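Local coordinates for Lmo0135 protein (Listeria monocytogenes EGD-e, PDB 5ISU) that serves as the substrate-binding protein of an ABC transporter and probably takes part in peptide uptake, at residues L258-F263 with N398-G403; K300-F305 with I465-A470; N383-R388 with Y419-Y424. One frame throughout, in Å; residues are numbered along the deposited sequence.

Interaction 1: residues L258-F263 with N398-G403; sequences LSYATF and NGYIMG
The rings of Y260 and Y400 meet obliquely on one face of an antiparallel strand pair, with planes inclined at 48° and centroids 5.0 Å apart. At the edge of the Y260 ring, in its plane, lies the carbonyl oxygen L258 O. N398 runs beside Y260 and points the same way; its amide is turned only 9° from the phenol plane, and N398 CB comes within 3.8 Å of Y260 CZ. The Y400 ring receives L258 obliquely, with L258 CD2 at 3.7 Å from Y400 CZ. In Y260 a chi1 of 69° sets CG between the backbone N and the carbonyl carbon. Farther out on the same ring, Y260 CE1 reaches Y400 CD2 at 3.6 Å.

Four backbone bonds fix the register. L258 and Y400 exchange one pair, and Y260 and N398 exchange another, with Y260 N to N398 O at 2.9 Å. Between them S259 and G399 form a non-hydrogen-bonded pair, where G399 CA makes a CA-H...O contact of 3.0 Å with L258 O. One water ties ring to backbone, lying 2.7 Å from Y260 OH and donating to G399 O over 2.9 Å. Y400 OH turns to partners outside the pair, F305 O and Y413 OH.

Strand 248-263 is thus a middle strand of its mixed sheet: strand 395-400 borders one edge, while S259 bonds through its backbone to I465 and S466 of strand 462-475 on the other, and F263 packs on helix 273-281.

Interaction 2: residues K300-F305 with I465-A470; sequences KPASSF and ISYDNA
The phenol oxygen of Y467 ties down the chain that leaves the short strand ending at P301: Y467 OH donates to S304 O over 2.7 Å and accepts from S303 N at 3.1 Å, the latter nearly straight with an N-H...O angle of 168°. One hydroxyl therefore holds two successive residues of a segment without regular structure.

Backbone pairing carries the rest of the polar contact. K300 and Y467 form an antiparallel hydrogen-bonded pair, in which Y467 N reaches K300 O at 2.9 Å and K300 N returns a bond to Y467 O. A302 N continues the pairing to I465 O at 3.0 Å, but this donor stands 47° out of the carbonyl plane. I465 and S466 both face S259, forming a classic beta bulge. Close by, S466 OG donates to the syn lone pair of D468 OD1 over 2.6 Å, while D468 OD2 makes a salt bridge with R257.

Packing centres on the Y467 ring. A302 CB sits over one face in a CH-pi contact, 3.6 Å from the centroid and 20° off the normal, and S304 O lies in the ring plane at the edge. K300 crosses the base of the tyrosine, its CG 4.1 Å from Y467 CB, before its NZ meets E308 in a salt bridge.

Strand 299-301 pairs here with strand 462-475, whose I465 and S466 also bond to strand 248-263; P301 rests on R285 and I289 of helix 285-292, and S304 OG bonds to Q453 of helix 442-458.

Interaction 3: residues N383-R388 with Y419-Y424; sequences NITLDR and YNYSNY
R388 reaches across to a type I beta turn that runs from N420 to N423, closed by N423 N to N420 O at 3.0 Å, with N420 also the centre of an inverse gamma turn. The turn belongs to the loop between strand 395-400 and helix 427-438 in this family 5 solute-binding protein, whose fold is of the type 2 periplasmic-binding-protein kind.

The R388 guanidinium joins the turn to its own segment by using all three nitrogens. R388 NH1 and R388 NH2 grip T385 O end-on, at 3.0 Å and 2.9 Å, with that oxygen in the guanidinium plane. R388 NE donates to N423 OD1 at 2.9 Å, also in plane and nearly straight at 169°. NH2 has a further acceptor in P418 O, and N423 ND2 bonds to N264 OD1, which holds the asparagine amide from its other arm. The chain of R388 bends at chi2 and again at chi3 (55°), the torsion that places NE. Over one face of the guanidinium lies the N420-Y421 peptide, with Y421 N above its centre. In-plane bonds from NE, NH1 and NH2, with a peptide against one face, would limit rotation of the group.

Away from the arginine, L386 and Y419 lie side by side where both residues are exposed to solvent, and L386 CD1 touches the edge of the tyrosine ring at Y419 CE1, 3.8 Å away. The Y421 ring stands at 90° to the guanidinium and turns its edge to the carbonyl oxygen that accepts both R388 bonds, with Y421 CD1 3.2 Å from T385 O.

How the interactions relate
Along the chain the segments come as 258-263, 300-305, 383-388, 398-403, 419-424 and 465-470. Interaction 1 therefore crosses both others, while interaction 3 is nested within the loop that interaction 2 closes. The centres of interactions 1 and 2 lie about 9 Å apart on one mixed sheet, where strands 248-263 and 462-475 are neighbours and S259 O lies 2.8 Å from I465 N. Interaction 3 is about 13 Å from interaction 1 by centres, and touches it where Y421 packs on Y260, T262 and N398. Interactions 2 and 3 do not touch, their nearest atoms being about 9 Å apart. Interaction 1 touches both others, so the 419-424 turn is packed against the sheet that also holds strands 299-301 and 462-475.

Interaction 1: residues L258-F263 with N398-G403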
loop_
_atom_site.group_PDB
_atom_site.type_symbol
_atom_site.label_atom_id
_atom_site.label_comp_id
_atom_site.label_asym_id
_atom_site.label_seq_id
_atom_site.Cartn_x
_atom_site.Cartn_y
_atom_site.Cartn_z
ATOM N N LEU A 258 1.629 -7.773 -2.761
ATOM C CA LEU A 258 2.207 -9.096 -2.786
ATOM C C LEU A 258 1.416 -9.971 -1.800
ATOM O O LEU A 258 1.217 -9.592 -0.658
ATOM C CB LEU A 258 3.682 -9.100 -2.359
ATOM C CG LEU A 258 4.225 -10.514 -2.102
ATOM C CD1 LEU A 258 4.294 -11.354 -3.375
ATOM C CD2 LEU A 258 5.575 -10.508 -1.401
ATOM N N SER A 259 0.953 -11.119 -2.268
ATOM C CA SER A 259 0.292 -12.133 -1.437
ATOM C C SER A 259 1.398 -13.146 -1.206
ATOM O O SER A 259 2.042 -13.571 -2.178
ATOM C CB SER A 259 -0.853 -12.787 -2.194
ATOM O OG SER A 259 -1.389 -13.897 -1.482
ATOM N N TYR A 260 1.657 -13.497 0.057
ATOM C CA TYR A 260 2.721 -14.431 0.371
ATOM C C TYR A 260 2.483 -15.241 1.628
ATOM O O TYR A 260 1.607 -14.933 2.418
ATOM C CB TYR A 260 4.031 -13.670 0.522
ATOM C CG TYR A 260 4.123 -12.765 1.725
ATOM C CD1 TYR A 260 3.438 -11.558 1.768
ATOM C CD2 TYR A 260 4.890 -13.110 2.816
ATOM C CE1 TYR A 260 3.510 -10.721 2.863
ATOM C CE2 TYR A 260 4.998 -12.269 3.924
ATOM C CZ TYR A 260 4.303 -11.076 3.944
ATOM O OH TYR A 260 4.388 -10.243 5.034
ATOM N N ALA A 261 3.286 -16.286 1.792
ATOM C CA ALA A 261 3.274 -17.119 2.982
ATOM C C ALA A 261 4.600 -16.921 3.706
ATOM O O ALA A 261 5.628 -16.845 3.076
ATOM C CB ALA A 261 3.108 -18.565 2.598
ATOM N N THR A 262 4.564 -16.836 5.028
ATOM C CA THR A 262 5.768 -16.676 5.844
ATOM C C THR A 262 6.070 -17.985 6.536
ATOM O O THR A 262 5.154 -18.688 6.910
ATOM C CB THR A 262 5.527 -15.695 7.000
ATOM O OG1 THR A 262 4.597 -16.280 7.923
ATOM C CG2 THR A 262 4.973 -14.374 6.520
ATOM N N PHE A 263 7.344 -18.300 6.746
ATOM C CA PHE A 263 7.732 -19.519 7.493
ATOM C C PHE A 263 8.265 -19.045 8.836
ATOM O O PHE A 263 9.261 -18.323 8.873
ATOM C CB PHE A 263 8.782 -20.340 6.748
ATOM C CG PHE A 263 8.315 -20.854 5.402
ATOM C CD1 PHE A 263 7.314 -21.804 5.320
ATOM C CD2 PHE A 263 8.927 -20.435 4.230
ATOM C CE1 PHE A 263 6.888 -22.283 4.091
ATOM C CE2 PHE A 263 8.516 -20.921 2.999
ATOM C CZ PHE A 263 7.494 -21.845 2.933
ATOM N N ASN A 398 -0.107 -13.697 4.406
ATOM C CA ASN A 398 -0.161 -12.257 4.578
ATOM C C ASN A 398 -0.021 -11.548 3.241
ATOM O O ASN A 398 0.079 -12.183 2.173
ATOM C CB ASN A 398 0.968 -11.842 5.526
ATOM C CG ASN A 398 0.570 -10.718 6.467
ATOM O OD1 ASN A 398 -0.316 -9.893 6.181
ATOM N ND2 ASN A 398 1.214 -10.696 7.619
ATOM N N GLY A 399 -0.016 -10.226 3.307
ATOM C CA GLY A 399 0.148 -9.414 2.116
ATOM C C GLY A 399 0.582 -8.021 2.451
ATOM O O GLY A 399 0.444 -7.598 3.579
ATOM N N TYR A 400 1.169 -7.331 1.484
ATOM C CA TYR A 400 1.558 -5.944 1.676
ATOM C C TYR A 400 1.622 -5.123 0.406
ATOM O O TYR A 400 1.806 -5.649 -0.690
ATOM C CB TYR A 400 2.886 -5.808 2.431
ATOM C CG TYR A 400 4.116 -6.576 1.896
ATOM C CD1 TYR A 400 4.629 -6.378 0.607
ATOM C CD2 TYR A 400 4.819 -7.422 2.732
ATOM C CE1 TYR A 400 5.760 -7.072 0.162
ATOM C CE2 TYR A 400 5.948 -8.101 2.299
ATOM C CZ TYR A 400 6.420 -7.917 1.028
ATOM O OH TYR A 400 7.550 -8.609 0.666
ATOM N N ILE A 401 1.464 -3.818 0.593
ATOM C CA ILE A 401 1.563 -2.805 -0.446
ATOM C C ILE A 401 2.589 -1.830 0.151
ATOM O O ILE A 401 2.235 -0.993 0.994
ATOM C CB ILE A 401 0.206 -2.121 -0.664
ATOM C CG1 ILE A 401 -0.874 -3.164 -1.018
ATOM C CG2 ILE A 401 0.315 -1.051 -1.739
ATOM C CD1 ILE A 401 -2.291 -2.621 -0.980
ATOM N N MET A 402 3.851 -1.918 -0.279
ATOM C CA MET A 402 4.923 -1.135 0.364
ATOM C C MET A 402 5.465 0.150 -0.247
ATOM O O MET A 402 6.258 0.839 0.416
ATOM C CB MET A 402 6.116 -2.051 0.628
ATOM C CG MET A 402 5.841 -3.140 1.618
ATOM S SD MET A 402 5.206 -2.536 3.180
ATOM C CE MET A 402 6.545 -1.529 3.802
ATOM N N GLY A 403 5.084 0.496 -1.464
ATOM C CA GLY A 403 5.646 1.719 -2.047
ATOM C C GLY A 403 6.742 1.458 -3.088
ATOM O O GLY A 403 7.120 0.297 -3.350
HETATM O O HOH W 1 2.539 -8.284 5.506
#

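Interaction 2: residues K300-F305 with I465-A470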
loop_
_atom_site.group_PDB
_atom_site.type_symbol
_atom_site.label_atom_id
_atom_site.label_comp_id
_atom_site.label_asym_id
_atom_site.label_seq_id
_atom_site.Cartn_x
_atom_site.Cartn_y
_atom_site.Cartn_z
ATOM N N LYS A 300 -0.959 -12.196 -10.863
ATOM C CA LYS A 300 0.076 -12.801 -11.683
ATOM C C LYS A 300 1.116 -13.423 -10.721
ATOM O O LYS A 300 1.351 -12.885 -9.637
ATOM C CB LYS A 300 0.716 -11.793 -12.642
ATOM C CG LYS A 300 1.532 -10.686 -11.972
ATOM C CD LYS A 300 2.019 -9.626 -12.967
ATOM C CE LYS A 300 3.058 -10.183 -13.926
ATOM N NZ LYS A 300 3.549 -9.147 -14.875
ATOM N N PRO A 301 1.720 -14.565 -11.110
ATOM C CA PRO A 301 2.714 -15.235 -10.284
ATOM C C PRO A 301 3.853 -14.327 -9.824
ATOM O O PRO A 301 4.433 -13.626 -10.626
ATOM C CB PRO A 301 3.277 -16.311 -11.213
ATOM C CG PRO A 301 2.204 -16.552 -12.225
ATOM C CD PRO A 301 1.542 -15.237 -12.419
ATOM N N ALA A 302 4.152 -14.342 -8.532
ATOM C CA ALA A 302 5.248 -13.544 -7.995
ATOM C C ALA A 302 6.593 -14.292 -8.119
ATOM O O ALA A 302 6.653 -15.499 -8.430
ATOM C CB ALA A 302 4.972 -13.177 -6.540
ATOM N N SER A 303 7.659 -13.555 -7.856
ATOM C CA SER A 303 9.028 -14.064 -7.909
ATOM C C SER A 303 9.820 -13.396 -6.773
ATOM O O SER A 303 10.131 -14.032 -5.751
ATOM C CB SER A 303 9.638 -13.802 -9.303
ATOM O OG SER A 303 9.479 -12.444 -9.700
ATOM N N SER A 304 10.100 -12.112 -6.937
ATOM C CA SER A 304 10.784 -11.339 -5.922
ATOM C C SER A 304 9.872 -11.009 -4.748
ATOM O O SER A 304 8.643 -11.012 -4.893
ATOM C CB SER A 304 11.251 -10.028 -6.512
ATOM O OG SER A 304 11.802 -9.223 -5.492
ATOM N N PHE A 305 10.472 -10.694 -3.591
ATOM C CA PHE A 305 9.695 -10.275 -2.413
ATOM C C PHE A 305 9.182 -8.823 -2.602
ATOM O O PHE A 305 8.277 -8.369 -1.902
ATOM C CB PHE A 305 10.489 -10.438 -1.105
ATOM C CG PHE A 305 11.523 -9.393 -0.887
ATOM C CD1 PHE A 305 11.178 -8.169 -0.327
ATOM C CD2 PHE A 305 12.844 -9.618 -1.226
ATOM C CE1 PHE A 305 12.138 -7.182 -0.116
ATOM C CE2 PHE A 305 13.804 -8.636 -1.017
ATOM C CZ PHE A 305 13.447 -7.417 -0.464
ATOM N N ILE A 465 3.632 -15.498 -3.405
ATOM C CA ILE A 465 2.643 -16.187 -4.207
ATOM C C ILE A 465 2.280 -15.414 -5.463
ATOM O O ILE A 465 2.460 -15.905 -6.567
ATOM C CB ILE A 465 1.356 -16.443 -3.403
ATOM C CG1 ILE A 465 1.643 -17.296 -2.165
ATOM C CG2 ILE A 465 0.314 -17.128 -4.277
ATOM C CD1 ILE A 465 0.466 -17.385 -1.211
ATOM N N SER A 466 1.746 -14.214 -5.292
ATOM C CA SER A 466 1.301 -13.424 -6.437
ATOM C C SER A 466 1.284 -11.926 -6.230
ATOM O O SER A 466 1.229 -11.458 -5.093
ATOM C CB SER A 466 -0.111 -13.868 -6.822
ATOM O OG SER A 466 -1.027 -13.746 -5.732
ATOM N N TYR A 467 1.404 -11.189 -7.335
ATOM C CA TYR A 467 1.245 -9.758 -7.316
ATOM C C TYR A 467 -0.200 -9.615 -7.728
ATOM O O TYR A 467 -0.583 -10.008 -8.841
ATOM C CB TYR A 467 2.189 -9.030 -8.277
ATOM C CG TYR A 467 3.628 -9.420 -8.059
ATOM C CD1 TYR A 467 4.190 -9.353 -6.782
ATOM C CD2 TYR A 467 4.432 -9.835 -9.112
ATOM C CE1 TYR A 467 5.497 -9.717 -6.551
ATOM C CE2 TYR A 467 5.754 -10.193 -8.892
ATOM C CZ TYR A 467 6.278 -10.137 -7.595
ATOM O OH TYR A 467 7.589 -10.499 -7.323
ATOM N N ASP A 468 -1.006 -9.090 -6.808
ATOM C CA ASP A 468 -2.451 -8.991 -6.987
ATOM C C ASP A 468 -3.000 -7.733 -7.671
ATOM O O ASP A 468 -2.419 -6.659 -7.609
ATOM C CB ASP A 468 -3.111 -9.157 -5.622
ATOM C CG ASP A 468 -2.923 -10.551 -5.042
ATOM O OD1 ASP A 468 -2.239 -11.404 -5.665
ATOM O OD2 ASP A 468 -3.482 -10.797 -3.950
ATOM N N ASN A 469 -4.134 -7.895 -8.333
ATOM C CA ASN A 469 -4.809 -6.766 -8.987
ATOM C C ASN A 469 -6.054 -6.439 -8.189
ATOM O O ASN A 469 -6.561 -7.268 -7.471
ATOM C CB ASN A 469 -5.217 -7.107 -10.424
ATOM C CG ASN A 469 -4.035 -7.429 -11.310
ATOM O OD1 ASN A 469 -2.952 -6.861 -11.165
ATOM N ND2 ASN A 469 -4.238 -8.354 -12.234
ATOM N N ALA A 470 -6.491 -5.195 -8.265
ATOM C CA ALA A 470 -7.734 -4.759 -7.646
ATOM C C ALA A 470 -8.709 -4.601 -8.815
ATOM O O ALA A 470 -8.290 -4.545 -9.981
ATOM C CB ALA A 470 -7.542 -3.451 -6.920
#

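Interaction 3: residues N383-R388 with Y419-Y424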
loop_
_atom_site.group_PDB
_atom_site.type_symbol
_atom_site.label_atom_id
_atom_site.label_comp_id
_atom_site.label_asym_id
_atom_site.label_seq_id
_atom_site.Cartn_x
_atom_site.Cartn_y
_atom_site.Cartn_z
ATOM N N ASN A 383 -2.684 -10.068 17.210
ATOM C CA ASN A 383 -2.037 -10.396 18.487
ATOM C C ASN A 383 -1.039 -11.551 18.326
ATOM O O ASN A 383 0.022 -11.544 18.947
ATOM C CB ASN A 383 -3.075 -10.762 19.555
ATOM C CG ASN A 383 -4.038 -9.626 19.859
ATOM O OD1 ASN A 383 -3.835 -8.481 19.447
ATOM N ND2 ASN A 383 -5.096 -9.941 20.587
ATOM N N ILE A 384 -1.375 -12.524 17.478
ATOM C CA ILE A 384 -0.498 -13.669 17.245
ATOM C C ILE A 384 0.704 -13.326 16.372
ATOM O O ILE A 384 1.843 -13.561 16.771
ATOM C CB ILE A 384 -1.263 -14.860 16.631
ATOM C CG1 ILE A 384 -2.183 -15.479 17.685
ATOM C CG2 ILE A 384 -0.301 -15.937 16.134
ATOM C CD1 ILE A 384 -3.072 -16.593 17.161
ATOM N N THR A 385 0.456 -12.754 15.199
ATOM C CA THR A 385 1.536 -12.468 14.254
ATOM C C THR A 385 2.289 -11.169 14.503
ATOM O O THR A 385 3.368 -10.977 13.961
ATOM C CB THR A 385 1.032 -12.482 12.791
ATOM O OG1 THR A 385 0.155 -11.373 12.563
ATOM C CG2 THR A 385 0.312 -13.782 12.499
ATOM N N LEU A 386 1.731 -10.271 15.299
ATOM C CA LEU A 386 2.418 -9.015 15.596
ATOM C C LEU A 386 3.371 -9.223 16.787
ATOM O O LEU A 386 4.171 -8.343 17.112
ATOM C CB LEU A 386 1.403 -7.900 15.870
ATOM C CG LEU A 386 1.819 -6.493 15.447
ATOM C CD1 LEU A 386 1.940 -6.419 13.918
ATOM C CD2 LEU A 386 0.807 -5.472 15.949
ATOM N N ASP A 387 3.297 -10.405 17.406
ATOM C CA ASP A 387 4.143 -10.770 18.551
ATOM C C ASP A 387 5.382 -11.549 18.070
ATOM O O ASP A 387 5.300 -12.741 17.771
ATOM C CB ASP A 387 3.316 -11.612 19.545
ATOM C CG ASP A 387 4.079 -11.970 20.812
ATOM O OD1 ASP A 387 5.165 -11.392 21.072
ATOM O OD2 ASP A 387 3.568 -12.834 21.563
ATOM N N ARG A 388 6.528 -10.869 18.031
ATOM C CA ARG A 388 7.795 -11.464 17.561
ATOM C C ARG A 388 8.327 -12.679 18.344
ATOM O O ARG A 388 9.252 -13.344 17.878
ATOM C CB ARG A 388 8.901 -10.383 17.443
ATOM C CG ARG A 388 8.656 -9.305 16.386
ATOM C CD ARG A 388 8.846 -9.795 14.947
ATOM N NE ARG A 388 8.032 -10.972 14.642
ATOM C CZ ARG A 388 6.737 -10.952 14.323
ATOM N NH1 ARG A 388 6.103 -12.095 14.097
ATOM N NH2 ARG A 388 6.061 -9.810 14.241
ATOM N N TYR A 419 7.613 -6.155 11.973
ATOM C CA TYR A 419 6.799 -6.884 10.990
ATOM C C TYR A 419 7.572 -8.033 10.308
ATOM O O TYR A 419 7.190 -8.481 9.241
ATOM C CB TYR A 419 6.166 -5.914 9.975
ATOM C CG TYR A 419 5.525 -4.696 10.624
ATOM C CD1 TYR A 419 4.363 -4.814 11.396
ATOM C CD2 TYR A 419 6.068 -3.420 10.450
ATOM C CE1 TYR A 419 3.781 -3.699 11.993
ATOM C CE2 TYR A 419 5.487 -2.298 11.038
ATOM C CZ TYR A 419 4.344 -2.441 11.809
ATOM O OH TYR A 419 3.756 -1.336 12.392
ATOM N N ASN A 420 8.642 -8.515 10.947
ATOM C CA ASN A 420 9.440 -9.646 10.433
ATOM C C ASN A 420 8.699 -10.919 10.862
ATOM O O ASN A 420 9.077 -11.585 11.838
ATOM C CB ASN A 420 10.859 -9.580 11.030
ATOM C CG ASN A 420 11.814 -10.659 10.498
ATOM O OD1 ASN A 420 11.413 -11.692 9.956
ATOM N ND2 ASN A 420 13.111 -10.416 10.692
ATOM N N TYR A 421 7.646 -11.250 10.119
ATOM C CA TYR A 421 6.772 -12.408 10.438
ATOM C C TYR A 421 7.472 -13.770 10.442
ATOM O O TYR A 421 7.091 -14.678 11.199
ATOM C CB TYR A 421 5.540 -12.433 9.504
ATOM C CG TYR A 421 4.686 -11.163 9.613
ATOM C CD1 TYR A 421 4.092 -10.809 10.825
ATOM C CD2 TYR A 421 4.460 -10.333 8.511
ATOM C CE1 TYR A 421 3.320 -9.665 10.950
ATOM C CE2 TYR A 421 3.682 -9.186 8.627
ATOM C CZ TYR A 421 3.113 -8.860 9.852
ATOM O OH TYR A 421 2.341 -7.738 9.998
ATOM N N SER A 422 8.507 -13.892 9.620
ATOM C CA SER A 422 9.273 -15.117 9.516
ATOM C C SER A 422 10.295 -15.268 10.667
ATOM O O SER A 422 10.805 -16.359 10.886
ATOM C CB SER A 422 9.988 -15.160 8.164
ATOM O OG SER A 422 9.074 -15.036 7.074
ATOM N N ASN A 423 10.576 -14.178 11.390
ATOM C CA ASN A 423 11.551 -14.161 12.503
ATOM C C ASN A 423 12.956 -14.599 12.031
ATOM O O ASN A 423 13.710 -15.248 12.771
ATOM C CB ASN A 423 11.061 -15.008 13.690
ATOM C CG ASN A 423 9.746 -14.513 14.257
ATOM O OD1 ASN A 423 9.660 -13.402 14.751
ATOM N ND2 ASN A 423 8.716 -15.362 14.216
ATOM N N TYR A 424 13.286 -14.192 10.804
ATOM C CA TYR A 424 14.562 -14.485 10.143
ATOM C C TYR A 424 15.658 -13.528 10.617
ATOM O O TYR A 424 15.545 -12.314 10.458
ATOM C CB TYR A 424 14.343 -14.363 8.634
ATOM C CG TYR A 424 15.548 -14.487 7.728
ATOM C CD1 TYR A 424 16.183 -15.712 7.531
ATOM C CD2 TYR A 424 15.989 -13.397 6.984
ATOM C CE1 TYR A 424 17.251 -15.828 6.658
ATOM C CE2 TYR A 424 17.059 -13.510 6.116
ATOM C CZ TYR A 424 17.681 -14.722 5.952
ATOM O OH TYR A 424 18.744 -14.828 5.087
#